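Local atomic coordinates of magnesium-protoporphyrin O-methyltransferase (Synechocystis sp., PDB entry 4QDJ), a protein that transfers a methyl group from S-adenosylmethionine to magnesium-protoporphyrin IX, giving its 13-monomethyl ester in chlorophyll biosynthesis. Residues Asn60-Gly72 against Leu80-Ile92. Numbering follows the deposited sequence.
Sequences NLPGLLVCDAGCG and LAQAGALVYGSDI. With SAM (S-adenosylmethionine), chain B.
Val-66 pairs with Val-87 at the heart of two parallel strands, 65-69 and 86-91, which helix 77-82 links in a beta-alpha-beta unit of the class I methyltransferase fold. Val-66 N donates to Leu-86 O and Val-66 O accepts from Tyr-88 N (2.8 Å). Packing is close on the helix side, under helix 35-58: Leu-61 rests CD1 on Ala-85 CB (3.7 Å) and CD2 on Ala-83 CB (3.6 Å), while Leu-80 reaches Leu-61 with CD2 and Val-66 with CD1, crossing both side chains at about a right angle. Toward the start of the strands the opposite face is partly exposed; there Leu-65 CD1 touches Leu-86 CD1, and the Tyr-88 ring turns its edge to Val-66 O.

Where the strands open onto the cofactor, Asp-91 accepts hydrogen bonds from both ribose hydroxyls, SAM O2' to OD1 (2.5 Å) and SAM O3' to OD2 (2.8 Å). Gly-72 N also donates to OD2, on the anti side and 30° out of the carboxylate plane, and Ser-93 N to OD1. An asparagine in place of Asp-91 would probably leave one hydroxyl without its acceptor and set an NH2 against a backbone N-H. Gly-70 O helps hold the SAM amino group. Gripped by two backbone N-H groups, the Asp-91 carboxylate at the end of the second strand is set to accept from both hydroxyls, as in class I methyltransferases.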
ATOM      1  N   ASN A  60      -5.765 -16.667  10.352  1.00 18.49           N
ATOM      2  CA  ASN A  60      -7.098 -16.071  10.406  1.00 17.54           C
ATOM      3  C   ASN A  60      -7.441 -15.222   9.186  1.00 15.88           C
ATOM      4  O   ASN A  60      -8.375 -14.422   9.222  1.00 16.14           O
ATOM      5  CB  ASN A  60      -7.244 -15.223  11.669  1.00 18.90           C
ATOM      6  CG  ASN A  60      -6.343 -14.004  11.654  1.00 19.73           C
ATOM      7  OD1 ASN A  60      -5.345 -13.965  10.934  1.00 19.08           O
ATOM      8  ND2 ASN A  60      -6.693 -13.000  12.448  1.00 22.82           N
ATOM      9  N   LEU A  61      -6.683 -15.392   8.111  1.00 13.95           N
ATOM     10  CA  LEU A  61      -6.890 -14.586   6.910  1.00 13.12           C
ATOM     11  C   LEU A  61      -8.236 -14.810   6.192  1.00 12.73           C
ATOM     12  O   LEU A  61      -8.847 -13.845   5.734  1.00 12.84           O
ATOM     13  CB  LEU A  61      -5.709 -14.734   5.943  1.00 13.82           C
ATOM     14  CG  LEU A  61      -5.626 -13.712   4.808  1.00 13.34           C
ATOM     15  CD1 LEU A  61      -5.663 -12.291   5.355  1.00 12.05           C
ATOM     16  CD2 LEU A  61      -4.367 -13.936   3.986  1.00 14.53           C
ATOM     17  N   PRO A  62      -8.700 -16.072   6.075  1.00 13.47           N
ATOM     18  CA  PRO A  62     -10.015 -16.237   5.444  1.00 12.68           C
ATOM     19  C   PRO A  62     -11.119 -15.489   6.185  1.00 12.68           C
ATOM     20  O   PRO A  62     -11.338 -15.728   7.374  1.00 15.09           O
ATOM     21  CB  PRO A  62     -10.250 -17.747   5.526  1.00 12.89           C
ATOM     22  CG  PRO A  62      -8.887 -18.327   5.495  1.00 12.72           C
ATOM     23  CD  PRO A  62      -8.032 -17.372   6.280  1.00 14.48           C
ATOM     24  N   GLY A  63     -11.788 -14.577   5.486  1.00 11.90           N
ATOM     25  CA  GLY A  63     -12.882 -13.817   6.062  1.00 12.46           C
ATOM     26  C   GLY A  63     -12.453 -12.541   6.764  1.00 13.46           C
ATOM     27  O   GLY A  63     -13.294 -11.770   7.226  1.00 14.87           O
ATOM     28  N   LEU A  64     -11.146 -12.312   6.846  1.00 11.96           N
ATOM     29  CA  LEU A  64     -10.620 -11.137   7.535  1.00 11.93           C
ATOM     30  C   LEU A  64     -10.883  -9.858   6.743  1.00 10.59           C
ATOM     31  O   LEU A  64     -10.643  -9.807   5.537  1.00 10.70           O
ATOM     32  CB  LEU A  64      -9.118 -11.293   7.780  1.00 12.54           C
ATOM     33  CG  LEU A  64      -8.480 -10.304   8.755  1.00 13.81           C
ATOM     34  CD1 LEU A  64      -8.963 -10.580  10.175  1.00 15.81           C
ATOM     35  CD2 LEU A  64      -6.962 -10.368   8.674  1.00 15.63           C
ATOM     36  N   LEU A  65     -11.371  -8.824   7.420  1.00 10.79           N
ATOM     37  CA  LEU A  65     -11.605  -7.543   6.762  1.00 11.73           C
ATOM     38  C   LEU A  65     -10.315  -6.743   6.662  1.00 11.40           C
ATOM     39  O   LEU A  65      -9.734  -6.346   7.674  1.00 12.31           O
ATOM     40  CB  LEU A  65     -12.682  -6.731   7.486  1.00 15.03           C
ATOM     41  CG  LEU A  65     -14.104  -6.888   6.940  1.00 20.63           C
ATOM     42  CD1 LEU A  65     -14.645  -8.277   7.239  0.68 19.53           C
ATOM     43  CD2 LEU A  65     -15.021  -5.811   7.500  1.00 25.02           C
ATOM     44  N   VAL A  66      -9.876  -6.510   5.429  1.00  9.95           N
ATOM     45  CA  VAL A  66      -8.609  -5.845   5.166  1.00  8.90           C
ATOM     46  C   VAL A  66      -8.803  -4.628   4.270  1.00  9.24           C
ATOM     47  O   VAL A  66      -9.459  -4.707   3.230  1.00 11.41           O
ATOM     48  CB  VAL A  66      -7.612  -6.806   4.481  1.00  9.55           C
ATOM     49  CG1 VAL A  66      -6.300  -6.094   4.172  1.00 10.58           C
ATOM     50  CG2 VAL A  66      -7.372  -8.032   5.349  1.00 10.49           C
ATOM     51  N   CYS A  67      -8.233  -3.502   4.687  1.00  7.45           N
ATOM     52  CA  CYS A  67      -8.194  -2.304   3.860  1.00  8.04           C
ATOM     53  C   CYS A  67      -6.814  -2.181   3.228  1.00  7.84           C
ATOM     54  O   CYS A  67      -5.805  -2.175   3.931  1.00  9.23           O
ATOM     55  CB  CYS A  67      -8.494  -1.063   4.707  1.00 10.00           C
ATOM     56  SG  CYS A  67      -8.240   0.521   3.861  1.00 12.84           S
ATOM     57  N   ASP A  68      -6.778  -2.103   1.900  1.00  7.15           N
ATOM     58  CA  ASP A  68      -5.538  -1.898   1.155  1.00  7.42           C
ATOM     59  C   ASP A  68      -5.555  -0.478   0.598  1.00  8.77           C
ATOM     60  O   ASP A  68      -6.127  -0.223  -0.463  1.00  9.15           O
ATOM     61  CB  ASP A  68      -5.428  -2.930   0.025  1.00  9.11           C
ATOM     62  CG  ASP A  68      -4.080  -2.906  -0.681  1.00 10.72           C
ATOM     63  OD1 ASP A  68      -3.175  -2.157  -0.258  1.00 13.75           O
ATOM     64  OD2 ASP A  68      -3.925  -3.664  -1.667  1.00 11.41           O
ATOM     65  N   ALA A  69      -4.940   0.445   1.335  1.00  8.50           N
ATOM     66  CA  ALA A  69      -4.976   1.866   1.001  1.00  9.10           C
ATOM     67  C   ALA A  69      -3.824   2.260   0.080  1.00  8.99           C
ATOM     68  O   ALA A  69      -2.657   2.091   0.428  1.00 11.40           O
ATOM     69  CB  ALA A  69      -4.944   2.698   2.272  1.00 11.56           C
ATOM     70  N   GLY A  70      -4.161   2.802  -1.087  1.00  9.00           N
ATOM     71  CA  GLY A  70      -3.175   3.066  -2.121  1.00  9.61           C
ATOM     72  C   GLY A  70      -2.804   1.764  -2.807  1.00  9.80           C
ATOM     73  O   GLY A  70      -1.627   1.442  -2.968  1.00 12.34           O
ATOM     74  N   CYS A  71      -3.826   1.022  -3.221  1.00  8.68           N
ATOM     75  CA  CYS A  71      -3.662  -0.362  -3.667  1.00  8.65           C
ATOM     76  C   CYS A  71      -2.970  -0.531  -5.019  1.00  9.08           C
ATOM     77  O   CYS A  71      -2.611  -1.648  -5.394  1.00  9.11           O
ATOM     78  CB  CYS A  71      -5.021  -1.066  -3.697  1.00  9.18           C
ATOM     79  SG  CYS A  71      -6.178  -0.396  -4.916  1.00 11.94           S
ATOM     80  N   GLY A  72      -2.790   0.562  -5.753  1.00  8.99           N
ATOM     81  CA  GLY A  72      -2.152   0.493  -7.055  1.00  9.35           C
ATOM     82  C   GLY A  72      -2.928  -0.392  -8.012  1.00  9.77           C
ATOM     83  O   GLY A  72      -4.144  -0.255  -8.138  1.00 10.55           O
ATOM     84  N   LEU A  80      -4.234 -11.445  -1.475  1.00  6.93           N
ATOM     85  CA  LEU A  80      -4.954 -11.537  -0.206  1.00  6.56           C
ATOM     86  C   LEU A  80      -6.361 -12.089  -0.423  1.00  6.30           C
ATOM     87  O   LEU A  80      -6.835 -12.917   0.353  1.00  7.29           O
ATOM     88  CB  LEU A  80      -5.008 -10.185   0.510  1.00  6.73           C
ATOM     89  CG  LEU A  80      -3.680  -9.693   1.091  1.00  6.64           C
ATOM     90  CD1 LEU A  80      -3.880  -8.382   1.838  1.00  9.31           C
ATOM     91  CD2 LEU A  80      -3.072 -10.747   2.013  1.00  9.35           C
ATOM     92  N   ALA A  81      -7.019 -11.636  -1.487  1.00  7.45           N
ATOM     93  CA  ALA A  81      -8.350 -12.132  -1.824  1.00  7.94           C
ATOM     94  C   ALA A  81      -8.300 -13.606  -2.212  1.00  7.34           C
ATOM     95  O   ALA A  81      -9.193 -14.378  -1.863  1.00  9.05           O
ATOM     96  CB  ALA A  81      -8.961 -11.306  -2.944  1.00  8.57           C
ATOM     97  N   GLN A  82      -7.251 -13.990  -2.936  1.00  6.95           N
ATOM     98  CA  GLN A  82      -7.041 -15.385  -3.309  1.00  7.76           C
ATOM     99  C   GLN A  82      -6.929 -16.270  -2.071  1.00  8.22           C
ATOM    100  O   GLN A  82      -7.353 -17.428  -2.083  1.00 10.33           O
ATOM    101  CB  GLN A  82      -5.785 -15.525  -4.176  1.00  7.18           C
ATOM    102  CG  GLN A  82      -5.967 -15.040  -5.606  1.00  7.56           C
ATOM    103  CD  GLN A  82      -4.676 -15.032  -6.408  1.00  8.92           C
ATOM    104  OE1 GLN A  82      -3.636 -14.578  -5.930  1.00 11.59           O
ATOM    105  NE2 GLN A  82      -4.740 -15.534  -7.637  1.00 10.15           N
ATOM    106  N   ALA A  83      -6.366 -15.712  -1.002  1.00  7.78           N
ATOM    107  CA  ALA A  83      -6.189 -16.442   0.251  1.00  7.97           C
ATOM    108  C   ALA A  83      -7.431 -16.384   1.141  1.00  9.40           C
ATOM    109  O   ALA A  83      -7.437 -16.929   2.247  1.00 12.42           O
ATOM    110  CB  ALA A  83      -4.966 -15.925   0.999  1.00 10.07           C
ATOM    111  N   GLY A  84      -8.477 -15.715   0.663  1.00  9.48           N
ATOM    112  CA  GLY A  84      -9.748 -15.697   1.366  1.00  9.71           C
ATOM    113  C   GLY A  84     -10.109 -14.427   2.121  1.00  9.07           C
ATOM    114  O   GLY A  84     -11.184 -14.350   2.717  1.00 11.02           O
ATOM    115  N   ALA A  85      -9.231 -13.431   2.107  1.00  7.70           N
ATOM    116  CA  ALA A  85      -9.514 -12.182   2.814  1.00  7.84           C
ATOM    117  C   ALA A  85     -10.642 -11.409   2.146  1.00  8.89           C
ATOM    118  O   ALA A  85     -10.868 -11.538   0.942  1.00 10.19           O
ATOM    119  CB  ALA A  85      -8.266 -11.317   2.899  1.00  7.92           C
ATOM    120  N   LEU A  86     -11.357 -10.618   2.939  1.00  8.42           N
ATOM    121  CA  LEU A  86     -12.334  -9.681   2.408  1.00 10.15           C
ATOM    122  C   LEU A  86     -11.625  -8.351   2.237  1.00  8.63           C
ATOM    123  O   LEU A  86     -11.441  -7.607   3.200  1.00  9.25           O
ATOM    124  CB  LEU A  86     -13.524  -9.544   3.356  1.00 13.16           C
ATOM    125  CG  LEU A  86     -14.245 -10.859   3.653  1.00 16.91           C
ATOM    126  CD1 LEU A  86     -15.478 -10.616   4.510  1.00 17.99           C
ATOM    127  CD2 LEU A  86     -14.609 -11.569   2.355  1.00 17.90           C
ATOM    128  N   VAL A  87     -11.213  -8.072   1.005  1.00  8.06           N
ATOM    129  CA  VAL A  87     -10.305  -6.970   0.727  1.00  8.46           C
ATOM    130  C   VAL A  87     -11.017  -5.755   0.148  1.00  8.88           C
ATOM    131  O   VAL A  87     -11.788  -5.860  -0.808  1.00 10.36           O
ATOM    132  CB  VAL A  87      -9.190  -7.404  -0.249  1.00  9.28           C
ATOM    133  CG1 VAL A  87      -8.234  -6.250  -0.518  1.00  9.96           C
ATOM    134  CG2 VAL A  87      -8.442  -8.606   0.307  1.00 10.78           C
ATOM    135  N   TYR A  88     -10.743  -4.600   0.742  1.00  8.07           N
ATOM    136  CA  TYR A  88     -11.274  -3.335   0.268  1.00  9.05           C
ATOM    137  C   TYR A  88     -10.098  -2.472  -0.154  1.00  9.50           C
ATOM    138  O   TYR A  88      -9.417  -1.881   0.681  1.00 10.63           O
ATOM    139  CB  TYR A  88     -12.099  -2.657   1.368  1.00  9.49           C
ATOM    140  CG  TYR A  88     -13.324  -3.456   1.761  1.00 13.84           C
ATOM    141  CD1 TYR A  88     -13.209  -4.614   2.521  1.00 14.87           C
ATOM    142  CD2 TYR A  88     -14.591  -3.063   1.357  1.00 16.58           C
ATOM    143  CE1 TYR A  88     -14.323  -5.355   2.866  1.00 16.78           C
ATOM    144  CE2 TYR A  88     -15.709  -3.800   1.695  1.00 18.81           C
ATOM    145  CZ  TYR A  88     -15.570  -4.941   2.453  1.00 19.43           C
ATOM    146  OH  TYR A  88     -16.684  -5.672   2.794  1.00 23.19           O
ATOM    147  N   GLY A  89      -9.845  -2.435  -1.458  1.00  8.38           N
ATOM    148  CA  GLY A  89      -8.717  -1.702  -1.994  1.00  8.40           C
ATOM    149  C   GLY A  89      -9.155  -0.355  -2.522  1.00  9.73           C
ATOM    150  O   GLY A  89     -10.235  -0.221  -3.092  1.00 10.59           O
ATOM    151  N   SER A  90      -8.318   0.653  -2.323  1.00  9.06           N
ATOM    152  CA  SER A  90      -8.619   1.978  -2.835  1.00  8.43           C
ATOM    153  C   SER A  90      -7.340   2.677  -3.257  1.00  7.65           C
ATOM    154  O   SER A  90      -6.265   2.397  -2.727  1.00  8.61           O
ATOM    155  CB  SER A  90      -9.357   2.809  -1.785  1.00 10.40           C
ATOM    156  OG  SER A  90      -8.615   2.872  -0.583  1.00 12.25           O
ATOM    157  N   ASP A  91      -7.464   3.580  -4.221  1.00  8.63           N
ATOM    158  CA  ASP A  91      -6.321   4.320  -4.725  1.00  9.57           C
ATOM    159  C   ASP A  91      -6.803   5.669  -5.235  1.00  8.68           C
ATOM    160  O   ASP A  91      -7.928   5.791  -5.719  1.00  9.45           O
ATOM    161  CB  ASP A  91      -5.633   3.540  -5.845  1.00 10.42           C
ATOM    162  CG  ASP A  91      -4.225   4.030  -6.119  1.00 11.71           C
ATOM    163  OD1 ASP A  91      -4.077   5.103  -6.744  1.00 13.07           O
ATOM    164  OD2 ASP A  91      -3.264   3.337  -5.717  1.00 12.52           O
ATOM    165  N   ILE A  92      -5.956   6.684  -5.121  1.00  9.29           N
ATOM    166  CA  ILE A  92      -6.330   8.030  -5.540  1.00 10.93           C
ATOM    167  C   ILE A  92      -6.394   8.132  -7.067  1.00 11.11           C
ATOM    168  O   ILE A  92      -7.037   9.028  -7.615  1.00 12.62           O
ATOM    169  CB  ILE A  92      -5.360   9.085  -4.959  1.00 11.60           C
ATOM    170  CG1 ILE A  92      -5.989  10.482  -4.995  1.00 12.88           C
ATOM    171  CG2 ILE A  92      -4.016   9.046  -5.683  1.00 12.02           C
ATOM    172  CD1 ILE A  92      -5.176  11.535  -4.267  1.00 14.17           C
TER
HETATM  173  N   SAM B 301       0.466  -0.167  -2.566  1.00 14.30           N
HETATM  174  CA  SAM B 301       0.607  -0.601  -3.954  1.00 17.95           C
HETATM  175  C   SAM B 301       1.646  -1.707  -4.072  1.00 19.22           C
HETATM  176  O   SAM B 301       2.558  -1.806  -3.251  1.00 20.84           O
HETATM  177  OXT SAM B 301       1.591  -2.527  -4.990  1.00 18.52           O
HETATM  178  CB  SAM B 301       0.936   0.560  -4.894  1.00 20.96           C
HETATM  179  CG  SAM B 301       2.209   1.352  -4.603  1.00 22.70           C
HETATM  180  SD  SAM B 301       2.514   2.635  -5.852  1.00 24.09           S
HETATM  181  CE  SAM B 301       4.279   2.964  -5.620  0.71 24.00           C
HETATM  182  C5' SAM B 301       1.827   4.080  -5.017  1.00 19.71           C
HETATM  183  C4' SAM B 301       0.318   4.165  -5.190  1.00 15.58           C
HETATM  184  O4' SAM B 301      -0.208   4.979  -4.164  1.00 14.40           O
HETATM  185  C3' SAM B 301      -0.098   4.790  -6.515  1.00 13.76           C
HETATM  186  O3' SAM B 301      -1.001   3.928  -7.165  1.00 14.47           O
HETATM  187  C2' SAM B 301      -0.811   6.069  -6.122  1.00 13.95           C
HETATM  188  O2' SAM B 301      -1.900   6.354  -6.972  1.00 14.55           O
HETATM  189  C1' SAM B 301      -1.250   5.757  -4.703  1.00 12.67           C
HETATM  190  N9  SAM B 301      -1.474   6.951  -3.878  1.00 11.05           N
HETATM  191  C8  SAM B 301      -0.659   8.042  -3.751  1.00 11.60           C
HETATM  192  N7  SAM B 301      -1.245   8.908  -2.892  1.00 11.77           N
HETATM  193  C5  SAM B 301      -2.417   8.378  -2.475  1.00 10.56           C
HETATM  194  C6  SAM B 301      -3.398   8.836  -1.608  1.00 10.46           C
HETATM  195  N6  SAM B 301      -3.269  10.019  -1.013  1.00 12.29           N
HETATM  196  N1  SAM B 301      -4.509   8.055  -1.375  1.00 10.93           N
HETATM  197  C2  SAM B 301      -4.642   6.828  -1.992  1.00 12.03           C
HETATM  198  N3  SAM B 301      -3.665   6.380  -2.856  1.00 10.39           N
HETATM  199  C4  SAM B 301      -2.571   7.145  -3.086  1.00 11.45           C